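PDB 4HBK: aldo-keto reductase family 1, member B4 (Aldose reductase) from Schistosoma japonicum, which probably reduces aldehydes, including the carbonyl group of aldose sugars, with NADPH as the hydride donor. Local coordinates for residues S45-G50 against Y73-C78; D105-S110 against Y137-L142. One frame throughout, in Å; residues are numbered along the deposited sequence.

Contact 1: S45-G50 against Y73-C78; sequences SIPVIG and YRHLDC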
ATOM      1  N   SER A  45      -3.544 -15.513   1.814  1.00 10.95           N
ATOM      2  CA  SER A  45      -2.144 -15.092   1.902  1.00 15.68           C
ATOM      3  C   SER A  45      -1.848 -13.908   1.011  1.00 14.26           C
ATOM      4  O   SER A  45      -2.462 -13.739  -0.049  1.00  8.14           O
ATOM      5  CB  SER A  45      -1.212 -16.229   1.496  1.00 13.69           C
ATOM      6  OG  SER A  45      -1.415 -17.341   2.349  1.00 32.38           O
ATOM      7  N   ILE A  46      -0.867 -13.117   1.432  1.00 12.41           N
ATOM      8  CA  ILE A  46      -0.381 -12.016   0.619  1.00 10.96           C
ATOM      9  C   ILE A  46       1.144 -12.050   0.505  1.00  9.29           C
ATOM     10  O   ILE A  46       1.837 -12.143   1.512  1.00 11.40           O
ATOM     11  CB  ILE A  46      -0.836 -10.665   1.217  1.00 13.30           C
ATOM     12  CG1 ILE A  46      -0.338  -9.493   0.362  1.00 10.43           C
ATOM     13  CG2 ILE A  46      -0.374 -10.547   2.668  1.00 10.33           C
ATOM     14  CD1 ILE A  46      -0.949  -8.150   0.752  1.00  8.09           C
ATOM     15  N   PRO A  47       1.671 -11.968  -0.728  1.00  9.16           N
ATOM     16  CA  PRO A  47       3.117 -11.953  -0.993  1.00  8.33           C
ATOM     17  C   PRO A  47       3.809 -10.784  -0.305  1.00  8.35           C
ATOM     18  O   PRO A  47       3.295  -9.667  -0.335  1.00  8.61           O
ATOM     19  CB  PRO A  47       3.185 -11.792  -2.511  1.00 11.26           C
ATOM     20  CG  PRO A  47       1.892 -12.400  -3.003  1.00  9.28           C
ATOM     21  CD  PRO A  47       0.892 -11.948  -1.977  1.00  8.10           C
ATOM     22  N   VAL A  48       4.961 -11.033   0.311  1.00  8.20           N
ATOM     23  CA  VAL A  48       5.577 -10.020   1.170  1.00  8.56           C
ATOM     24  C   VAL A  48       6.271  -8.893   0.404  1.00  9.73           C
ATOM     25  O   VAL A  48       6.714  -7.907   1.005  1.00  9.06           O
ATOM     26  CB  VAL A  48       6.558 -10.641   2.190  1.00 10.19           C
ATOM     27  CG1 VAL A  48       5.796 -11.487   3.217  1.00 12.68           C
ATOM     28  CG2 VAL A  48       7.605 -11.471   1.486  1.00  9.61           C
ATOM     29  N   ILE A  49       6.392  -9.043  -0.912  1.00  7.49           N
ATOM     30  CA  ILE A  49       6.846  -7.931  -1.748  1.00  9.68           C
ATOM     31  C   ILE A  49       5.921  -7.771  -2.950  1.00  9.71           C
ATOM     32  O   ILE A  49       5.459  -8.758  -3.522  1.00  9.41           O
ATOM     33  CB  ILE A  49       8.331  -8.061  -2.218  1.00  7.74           C
ATOM     34  CG1 ILE A  49       8.751  -6.806  -3.002  1.00  6.59           C
ATOM     35  CG2 ILE A  49       8.531  -9.313  -3.061  1.00  8.26           C
ATOM     36  CD1 ILE A  49      10.258  -6.760  -3.349  1.00  9.92           C
ATOM     37  N   GLY A  50       5.634  -6.521  -3.301  1.00  8.25           N
ATOM     38  CA  GLY A  50       4.820  -6.220  -4.458  1.00  9.34           C
ATOM     39  C   GLY A  50       5.371  -5.006  -5.171  1.00  9.81           C
ATOM     40  O   GLY A  50       6.130  -4.230  -4.581  1.00 10.14           O
ATOM     41  N   TYR A  73       8.024 -10.923  -9.304  1.00 11.26           N
ATOM     42  CA  TYR A  73       6.968 -10.311  -8.497  1.00 10.55           C
ATOM     43  C   TYR A  73       5.615 -10.977  -8.786  1.00 11.68           C
ATOM     44  O   TYR A  73       5.292 -11.248  -9.948  1.00  9.32           O
ATOM     45  CB  TYR A  73       6.820  -8.827  -8.832  1.00  9.89           C
ATOM     46  CG  TYR A  73       7.931  -7.888  -8.388  1.00 11.99           C
ATOM     47  CD1 TYR A  73       9.145  -7.832  -9.071  1.00  9.36           C
ATOM     48  CD2 TYR A  73       7.729  -6.995  -7.329  1.00  9.68           C
ATOM     49  CE1 TYR A  73      10.144  -6.953  -8.681  1.00  9.55           C
ATOM     50  CE2 TYR A  73       8.721  -6.101  -6.935  1.00 10.61           C
ATOM     51  CZ  TYR A  73       9.926  -6.088  -7.625  1.00 11.57           C
ATOM     52  OH  TYR A  73      10.914  -5.212  -7.247  1.00 11.28           O
ATOM     53  N   ARG A  74       4.812 -11.198  -7.742  1.00 10.39           N
ATOM     54  CA  ARG A  74       3.491 -11.814  -7.896  1.00 10.89           C
ATOM     55  C   ARG A  74       2.418 -10.991  -7.164  1.00 11.91           C
ATOM     56  O   ARG A  74       1.371 -11.498  -6.760  1.00 11.60           O
ATOM     57  CB  ARG A  74       3.510 -13.269  -7.398  1.00 13.58           C
ATOM     58  CG  ARG A  74       4.378 -14.225  -8.250  1.00 10.77           C
ATOM     59  CD  ARG A  74       3.817 -14.352  -9.667  1.00 12.70           C
ATOM     60  NE  ARG A  74       4.609 -15.229 -10.534  1.00 12.54           N
ATOM     61  CZ  ARG A  74       5.554 -14.809 -11.375  1.00 15.12           C
ATOM     62  NH1 ARG A  74       5.855 -13.514 -11.464  1.00 11.16           N
ATOM     63  NH2 ARG A  74       6.206 -15.684 -12.124  1.00 12.15           N
ATOM     64  N   HIS A  75       2.688  -9.704  -7.021  1.00  8.91           N
ATOM     65  CA  HIS A  75       1.865  -8.822  -6.216  1.00  8.95           C
ATOM     66  C   HIS A  75       2.015  -7.427  -6.813  1.00  8.64           C
ATOM     67  O   HIS A  75       3.138  -6.947  -6.980  1.00  7.38           O
ATOM     68  CB  HIS A  75       2.370  -8.873  -4.769  1.00  7.22           C
ATOM     69  CG  HIS A  75       1.749  -7.863  -3.851  1.00  7.78           C
ATOM     70  ND1 HIS A  75       1.944  -7.895  -2.485  1.00  7.92           N
ATOM     71  CD2 HIS A  75       0.973  -6.782  -4.095  1.00 11.61           C
ATOM     72  CE1 HIS A  75       1.295  -6.888  -1.926  1.00  7.08           C
ATOM     73  NE2 HIS A  75       0.695  -6.198  -2.874  1.00 11.96           N
ATOM     74  N   LEU A  76       0.897  -6.793  -7.174  1.00  8.58           N
ATOM     75  CA  LEU A  76       0.936  -5.426  -7.716  1.00  9.00           C
ATOM     76  C   LEU A  76       0.060  -4.532  -6.870  1.00  9.12           C
ATOM     77  O   LEU A  76      -1.076  -4.887  -6.578  1.00  8.34           O
ATOM     78  CB  LEU A  76       0.446  -5.371  -9.169  1.00  8.00           C
ATOM     79  CG  LEU A  76       0.999  -6.391 -10.165  1.00  9.19           C
ATOM     80  CD1 LEU A  76       0.206  -6.362 -11.485  1.00 12.10           C
ATOM     81  CD2 LEU A  76       2.460  -6.112 -10.426  1.00 10.85           C
ATOM     82  N   ASP A  77       0.584  -3.370  -6.481  1.00  6.99           N
ATOM     83  CA  ASP A  77      -0.167  -2.436  -5.646  1.00 10.01           C
ATOM     84  C   ASP A  77      -0.602  -1.215  -6.447  1.00  8.75           C
ATOM     85  O   ASP A  77       0.233  -0.448  -6.914  1.00 10.25           O
ATOM     86  CB  ASP A  77       0.660  -2.022  -4.429  1.00  7.88           C
ATOM     87  CG  ASP A  77      -0.082  -1.071  -3.505  1.00  7.90           C
ATOM     88  OD1 ASP A  77      -0.728  -1.538  -2.545  1.00  7.64           O
ATOM     89  OD2 ASP A  77      -0.012   0.154  -3.722  1.00  8.86           O
ATOM     90  N   CYS A  78      -1.910  -1.037  -6.607  1.00  8.07           N
ATOM     91  CA  CYS A  78      -2.427  -0.008  -7.511  1.00 10.44           C
ATOM     92  C   CYS A  78      -3.297   0.999  -6.768  1.00 10.72           C
ATOM     93  O   CYS A  78      -3.564   0.850  -5.580  1.00  9.00           O
ATOM     94  CB  CYS A  78      -3.240  -0.647  -8.652  1.00  9.27           C
ATOM     95  SG  CYS A  78      -2.451  -2.076  -9.470  1.00 13.63           S
TER
HETATM   96  O   HOH W   1       5.807 -11.156  -5.221  1.00 11.19           O
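Ile46 meets the imidazole of His75 with the end of its side chain. Its CD1 lies 3.7 Å from His75 CE1, approaching the ring obliquely. CG1 stands anti to the backbone N (chi1 -180°), and the extended chain carries the methyl to that ring. Pro47 comes next and touches twice. Its ring packs on the root of the histidine, with Pro47 CB 3.8 Å from His75 CB. Its carbonyl takes the polar bond of the contact: His75 ND1 donates to Pro47 O at 3.1 Å, with an N-H...O angle of 158°. The oxygen sits at the ring edge, in the imidazole plane, while the nitrogen lies somewhat out of the carbonyl plane. This bond shows that ND1 carries a proton and helps fix the rotation of the ring. The fold here is the (beta/alpha)8 barrel of the aldo-keto reductases. The two-stranded antiparallel hairpin that includes strand 45-46 leads into the first barrel strand, 51-52, which pairs in parallel with strand 75-77. The Ile49 side chain starts away from 73-78 and packs on Val288, but its CD1 still reaches Tyr73 CE2 at 4.0 Å. Its carbonyl is joined to the other segment by water 1, which donates to Ile49 O and accepts from Arg74 N at 2.7 Å. Gly50 lies where the two backbones come nearest. Gly50 CA sits over one face of the His75 imidazole, 3.9 Å from its centroid, in a CH-pi contact. The same CA is 3.1 Å from His75 O. On its other flank, Gly50 C faces the edge of the Tyr73 ring, 3.8 Å from CD2, and the Tyr73 hydroxyl is hydrogen-bonded to Ile298 O.

Contact 2: D105-S110 against Y137-L142; sequences DIFITS and YLDLYL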
ATOM      1  N   ASP A 105      -2.580 -16.578  -9.600  1.00 18.67           N
ATOM      2  CA  ASP A 105      -1.159 -16.555  -9.244  1.00 16.65           C
ATOM      3  C   ASP A 105      -0.689 -15.155  -8.837  1.00 15.89           C
ATOM      4  O   ASP A 105       0.411 -14.992  -8.328  1.00 14.67           O
ATOM      5  CB  ASP A 105      -0.305 -17.040 -10.422  1.00 18.54           C
ATOM      6  CG  ASP A 105      -0.462 -18.537 -10.691  1.00 24.89           C
ATOM      7  OD1 ASP A 105      -0.662 -19.294  -9.713  1.00 19.40           O
ATOM      8  OD2 ASP A 105      -0.370 -18.948 -11.880  1.00 19.51           O
ATOM      9  N   ILE A 106      -1.516 -14.142  -9.082  1.00 17.06           N
ATOM     10  CA  ILE A 106      -1.114 -12.765  -8.810  1.00 13.60           C
ATOM     11  C   ILE A 106      -1.995 -12.168  -7.729  1.00 14.90           C
ATOM     12  O   ILE A 106      -3.194 -12.447  -7.666  1.00 11.92           O
ATOM     13  CB  ILE A 106      -1.236 -11.868 -10.059  1.00 12.64           C
ATOM     14  CG1 ILE A 106      -0.683 -12.583 -11.289  1.00 17.07           C
ATOM     15  CG2 ILE A 106      -0.508 -10.544  -9.845  1.00 10.58           C
ATOM     16  CD1 ILE A 106       0.820 -12.781 -11.255  1.00 17.21           C
ATOM     17  N   PHE A 107      -1.393 -11.334  -6.890  1.00 12.72           N
ATOM     18  CA  PHE A 107      -2.124 -10.597  -5.869  1.00 12.88           C
ATOM     19  C   PHE A 107      -2.267  -9.144  -6.317  1.00 10.15           C
ATOM     20  O   PHE A 107      -1.273  -8.440  -6.460  1.00 13.12           O
ATOM     21  CB  PHE A 107      -1.362 -10.669  -4.548  1.00 12.26           C
ATOM     22  CG  PHE A 107      -2.159 -10.233  -3.356  1.00 10.07           C
ATOM     23  CD1 PHE A 107      -2.401  -8.889  -3.118  1.00  9.42           C
ATOM     24  CD2 PHE A 107      -2.641 -11.169  -2.450  1.00 11.06           C
ATOM     25  CE1 PHE A 107      -3.125  -8.483  -1.993  1.00 10.73           C
ATOM     26  CE2 PHE A 107      -3.362 -10.774  -1.332  1.00 10.99           C
ATOM     27  CZ  PHE A 107      -3.611  -9.428  -1.106  1.00 10.38           C
ATOM     28  N   ILE A 108      -3.497  -8.694  -6.537  1.00 10.23           N
ATOM     29  CA  ILE A 108      -3.741  -7.344  -7.032  1.00  8.86           C
ATOM     30  C   ILE A 108      -4.452  -6.477  -5.996  1.00 10.56           C
ATOM     31  O   ILE A 108      -5.552  -6.804  -5.539  1.00  8.88           O
ATOM     32  CB  ILE A 108      -4.638  -7.373  -8.269  1.00  9.88           C
ATOM     33  CG1 ILE A 108      -4.054  -8.307  -9.332  1.00 10.54           C
ATOM     34  CG2 ILE A 108      -4.861  -5.958  -8.794  1.00  8.21           C
ATOM     35  CD1 ILE A 108      -2.832  -7.742 -10.013  1.00 14.38           C
ATOM     36  N   THR A 109      -3.837  -5.354  -5.653  1.00  8.35           N
ATOM     37  CA  THR A 109      -4.430  -4.410  -4.721  1.00  8.09           C
ATOM     38  C   THR A 109      -4.823  -3.135  -5.434  1.00 10.30           C
ATOM     39  O   THR A 109      -4.077  -2.624  -6.274  1.00 10.88           O
ATOM     40  CB  THR A 109      -3.440  -4.014  -3.617  1.00 10.12           C
ATOM     41  OG1 THR A 109      -3.132  -5.164  -2.814  1.00  9.40           O
ATOM     42  CG2 THR A 109      -4.029  -2.908  -2.740  1.00  7.92           C
ATOM     43  N   SER A 110      -6.003  -2.623  -5.111  1.00 11.33           N
ATOM     44  CA  SER A 110      -6.344  -1.264  -5.498  1.00  8.81           C
ATOM     45  C   SER A 110      -6.945  -0.543  -4.307  1.00 10.11           C
ATOM     46  O   SER A 110      -7.116  -1.127  -3.234  1.00 10.32           O
ATOM     47  CB  SER A 110      -7.291  -1.212  -6.691  1.00  8.80           C
ATOM     48  OG  SER A 110      -7.451   0.141  -7.105  1.00 12.37           O
ATOM     49  N   TYR A 137     -12.222  -9.567 -10.099  1.00  9.94           N
ATOM     50  CA  TYR A 137     -12.150  -9.320  -8.661  1.00 11.18           C
ATOM     51  C   TYR A 137     -10.772  -8.779  -8.282  1.00 10.76           C
ATOM     52  O   TYR A 137      -9.806  -8.935  -9.033  1.00 10.16           O
ATOM     53  CB  TYR A 137     -12.436 -10.603  -7.871  1.00 10.39           C
ATOM     54  CG  TYR A 137     -11.334 -11.630  -7.987  1.00 14.50           C
ATOM     55  CD1 TYR A 137     -10.257 -11.626  -7.106  1.00 10.90           C
ATOM     56  CD2 TYR A 137     -11.359 -12.592  -8.994  1.00 16.71           C
ATOM     57  CE1 TYR A 137      -9.243 -12.558  -7.220  1.00 15.08           C
ATOM     58  CE2 TYR A 137     -10.348 -13.532  -9.115  1.00 13.68           C
ATOM     59  CZ  TYR A 137      -9.295 -13.510  -8.231  1.00 16.79           C
ATOM     60  OH  TYR A 137      -8.292 -14.453  -8.345  1.00 22.12           O
ATOM     61  N   LEU A 138     -10.699  -8.140  -7.118  1.00 10.35           N
ATOM     62  CA  LEU A 138      -9.446  -7.644  -6.566  1.00 10.74           C
ATOM     63  C   LEU A 138      -9.085  -8.536  -5.396  1.00 11.42           C
ATOM     64  O   LEU A 138      -9.965  -9.028  -4.693  1.00  8.80           O
ATOM     65  CB  LEU A 138      -9.600  -6.196  -6.068  1.00 11.06           C
ATOM     66  CG  LEU A 138      -9.937  -5.098  -7.082  1.00 10.73           C
ATOM     67  CD1 LEU A 138     -10.275  -3.775  -6.395  1.00 10.49           C
ATOM     68  CD2 LEU A 138      -8.779  -4.893  -8.056  1.00  9.77           C
ATOM     69  N   ASP A 139      -7.798  -8.768  -5.184  1.00 10.26           N
ATOM     70  CA  ASP A 139      -7.393  -9.504  -3.997  1.00 11.58           C
ATOM     71  C   ASP A 139      -7.543  -8.645  -2.746  1.00 11.06           C
ATOM     72  O   ASP A 139      -7.900  -9.151  -1.679  1.00 11.77           O
ATOM     73  CB  ASP A 139      -5.965 -10.015  -4.137  1.00 10.62           C
ATOM     74  CG  ASP A 139      -5.850 -11.079  -5.201  1.00 13.21           C
ATOM     75  OD1 ASP A 139      -6.111 -12.252  -4.877  1.00 13.74           O
ATOM     76  OD2 ASP A 139      -5.524 -10.735  -6.362  1.00  9.42           O
ATOM     77  N   LEU A 140      -7.282  -7.350  -2.892  1.00  8.23           N
ATOM     78  CA  LEU A 140      -7.305  -6.438  -1.756  1.00  9.81           C
ATOM     79  C   LEU A 140      -7.774  -5.045  -2.204  1.00 10.49           C
ATOM     80  O   LEU A 140      -7.352  -4.543  -3.251  1.00  9.23           O
ATOM     81  CB  LEU A 140      -5.908  -6.369  -1.105  1.00  7.62           C
ATOM     82  CG  LEU A 140      -5.750  -5.509   0.157  1.00  9.08           C
ATOM     83  CD1 LEU A 140      -6.728  -5.956   1.229  1.00  6.96           C
ATOM     84  CD2 LEU A 140      -4.293  -5.476   0.692  1.00  6.92           C
ATOM     85  N   TYR A 141      -8.651  -4.432  -1.408  1.00  8.32           N
ATOM     86  CA  TYR A 141      -9.180  -3.106  -1.702  1.00  8.31           C
ATOM     87  C   TYR A 141      -9.150  -2.301  -0.414  1.00  8.69           C
ATOM     88  O   TYR A 141      -9.798  -2.661   0.569  1.00  7.97           O
ATOM     89  CB  TYR A 141     -10.616  -3.225  -2.214  1.00  9.16           C
ATOM     90  CG  TYR A 141     -11.148  -2.039  -3.015  1.00 11.56           C
ATOM     91  CD1 TYR A 141     -10.361  -1.389  -3.972  1.00  9.25           C
ATOM     92  CD2 TYR A 141     -12.462  -1.604  -2.847  1.00  8.69           C
ATOM     93  CE1 TYR A 141     -10.872  -0.314  -4.721  1.00 11.28           C
ATOM     94  CE2 TYR A 141     -12.978  -0.548  -3.581  1.00  9.38           C
ATOM     95  CZ  TYR A 141     -12.193   0.096  -4.516  1.00 12.74           C
ATOM     96  OH  TYR A 141     -12.745   1.144  -5.228  1.00 10.49           O
ATOM     97  N   LEU A 142      -8.390  -1.209  -0.425  1.00  8.96           N
ATOM     98  CA  LEU A 142      -8.152  -0.410   0.768  1.00  6.88           C
ATOM     99  C   LEU A 142      -8.872   0.920   0.698  1.00  8.57           C
ATOM    100  O   LEU A 142      -8.968   1.527  -0.366  1.00  8.75           O
ATOM    101  CB  LEU A 142      -6.662  -0.093   0.894  1.00  6.74           C
ATOM    102  CG  LEU A 142      -5.674  -1.251   0.872  1.00 10.71           C
ATOM    103  CD1 LEU A 142      -4.268  -0.711   1.097  1.00  8.26           C
ATOM    104  CD2 LEU A 142      -6.052  -2.285   1.930  1.00  6.85           C
TER
HETATM  105  O   HOH W   2      -5.705 -14.230  -6.652  1.00 21.96           O
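A right-handed beta-alpha-beta crossover of the aldo-keto reductase barrel brings strands 107-112 and 138-143 together, with helix 119-133 between them in the chain. The strands run parallel, 17° apart over the paired segments. Ile108 O receives Leu140 N at 3.2 Å, and a weak bond from Asp139 N. Ser110 N then donates to Leu140 O, and Ser110 O accepts from Leu142 N. At the corner before this pairing, the Asp139 carboxylate extends the backbone bonding. Ile108 N donates to Asp139 OD2 at 2.9 Å, on the anti side and 34° out of the carboxylate plane. Arg103 makes a salt bridge to the same oxygen and probably favours its negative charge. Water 2 donates to Asp139 OD1 and Ile106 O, and accepts from Tyr137 OH. Leu138 sends its two methyls to the helix-facing side, where CD1 lies 3.9 Å from Ser110 CB and CD2 meets Ile108 CG2. On the barrel-core side, Phe107 CG is anti to its own N (chi1 -166°), which brings the ring against Asp139 and Leu140. Leu140 CB lies 3.6 Å from Phe107 CE1, and Asp139 CB sits over the centre of the ring, 3.6 Å from its centroid.

In the fold
Contacts 1 and 2 follow one another along the chain, the first closing before the second opens. Their centres are about 9 Å apart. Both reach the eight-stranded parallel barrel sheet, contact 1 through strand 75-77 and contact 2 through strands 107-112 and 138-143; strands 75-77 and 107-112 are neighbours in it. Backbone bonds probably join them directly: Phe107 N to Arg74 O at 2.8 Å, and Cys78 N to Thr109 O at 2.7 Å. Phe107 also packs against Ile46, and its ring meets that of His75. Past these segments lies the predicted active site. Lys111, thought to lower the pKa of the proton donor Tyr82, forms a salt bridge with Asp77, and His144 follows shortly after 137-142.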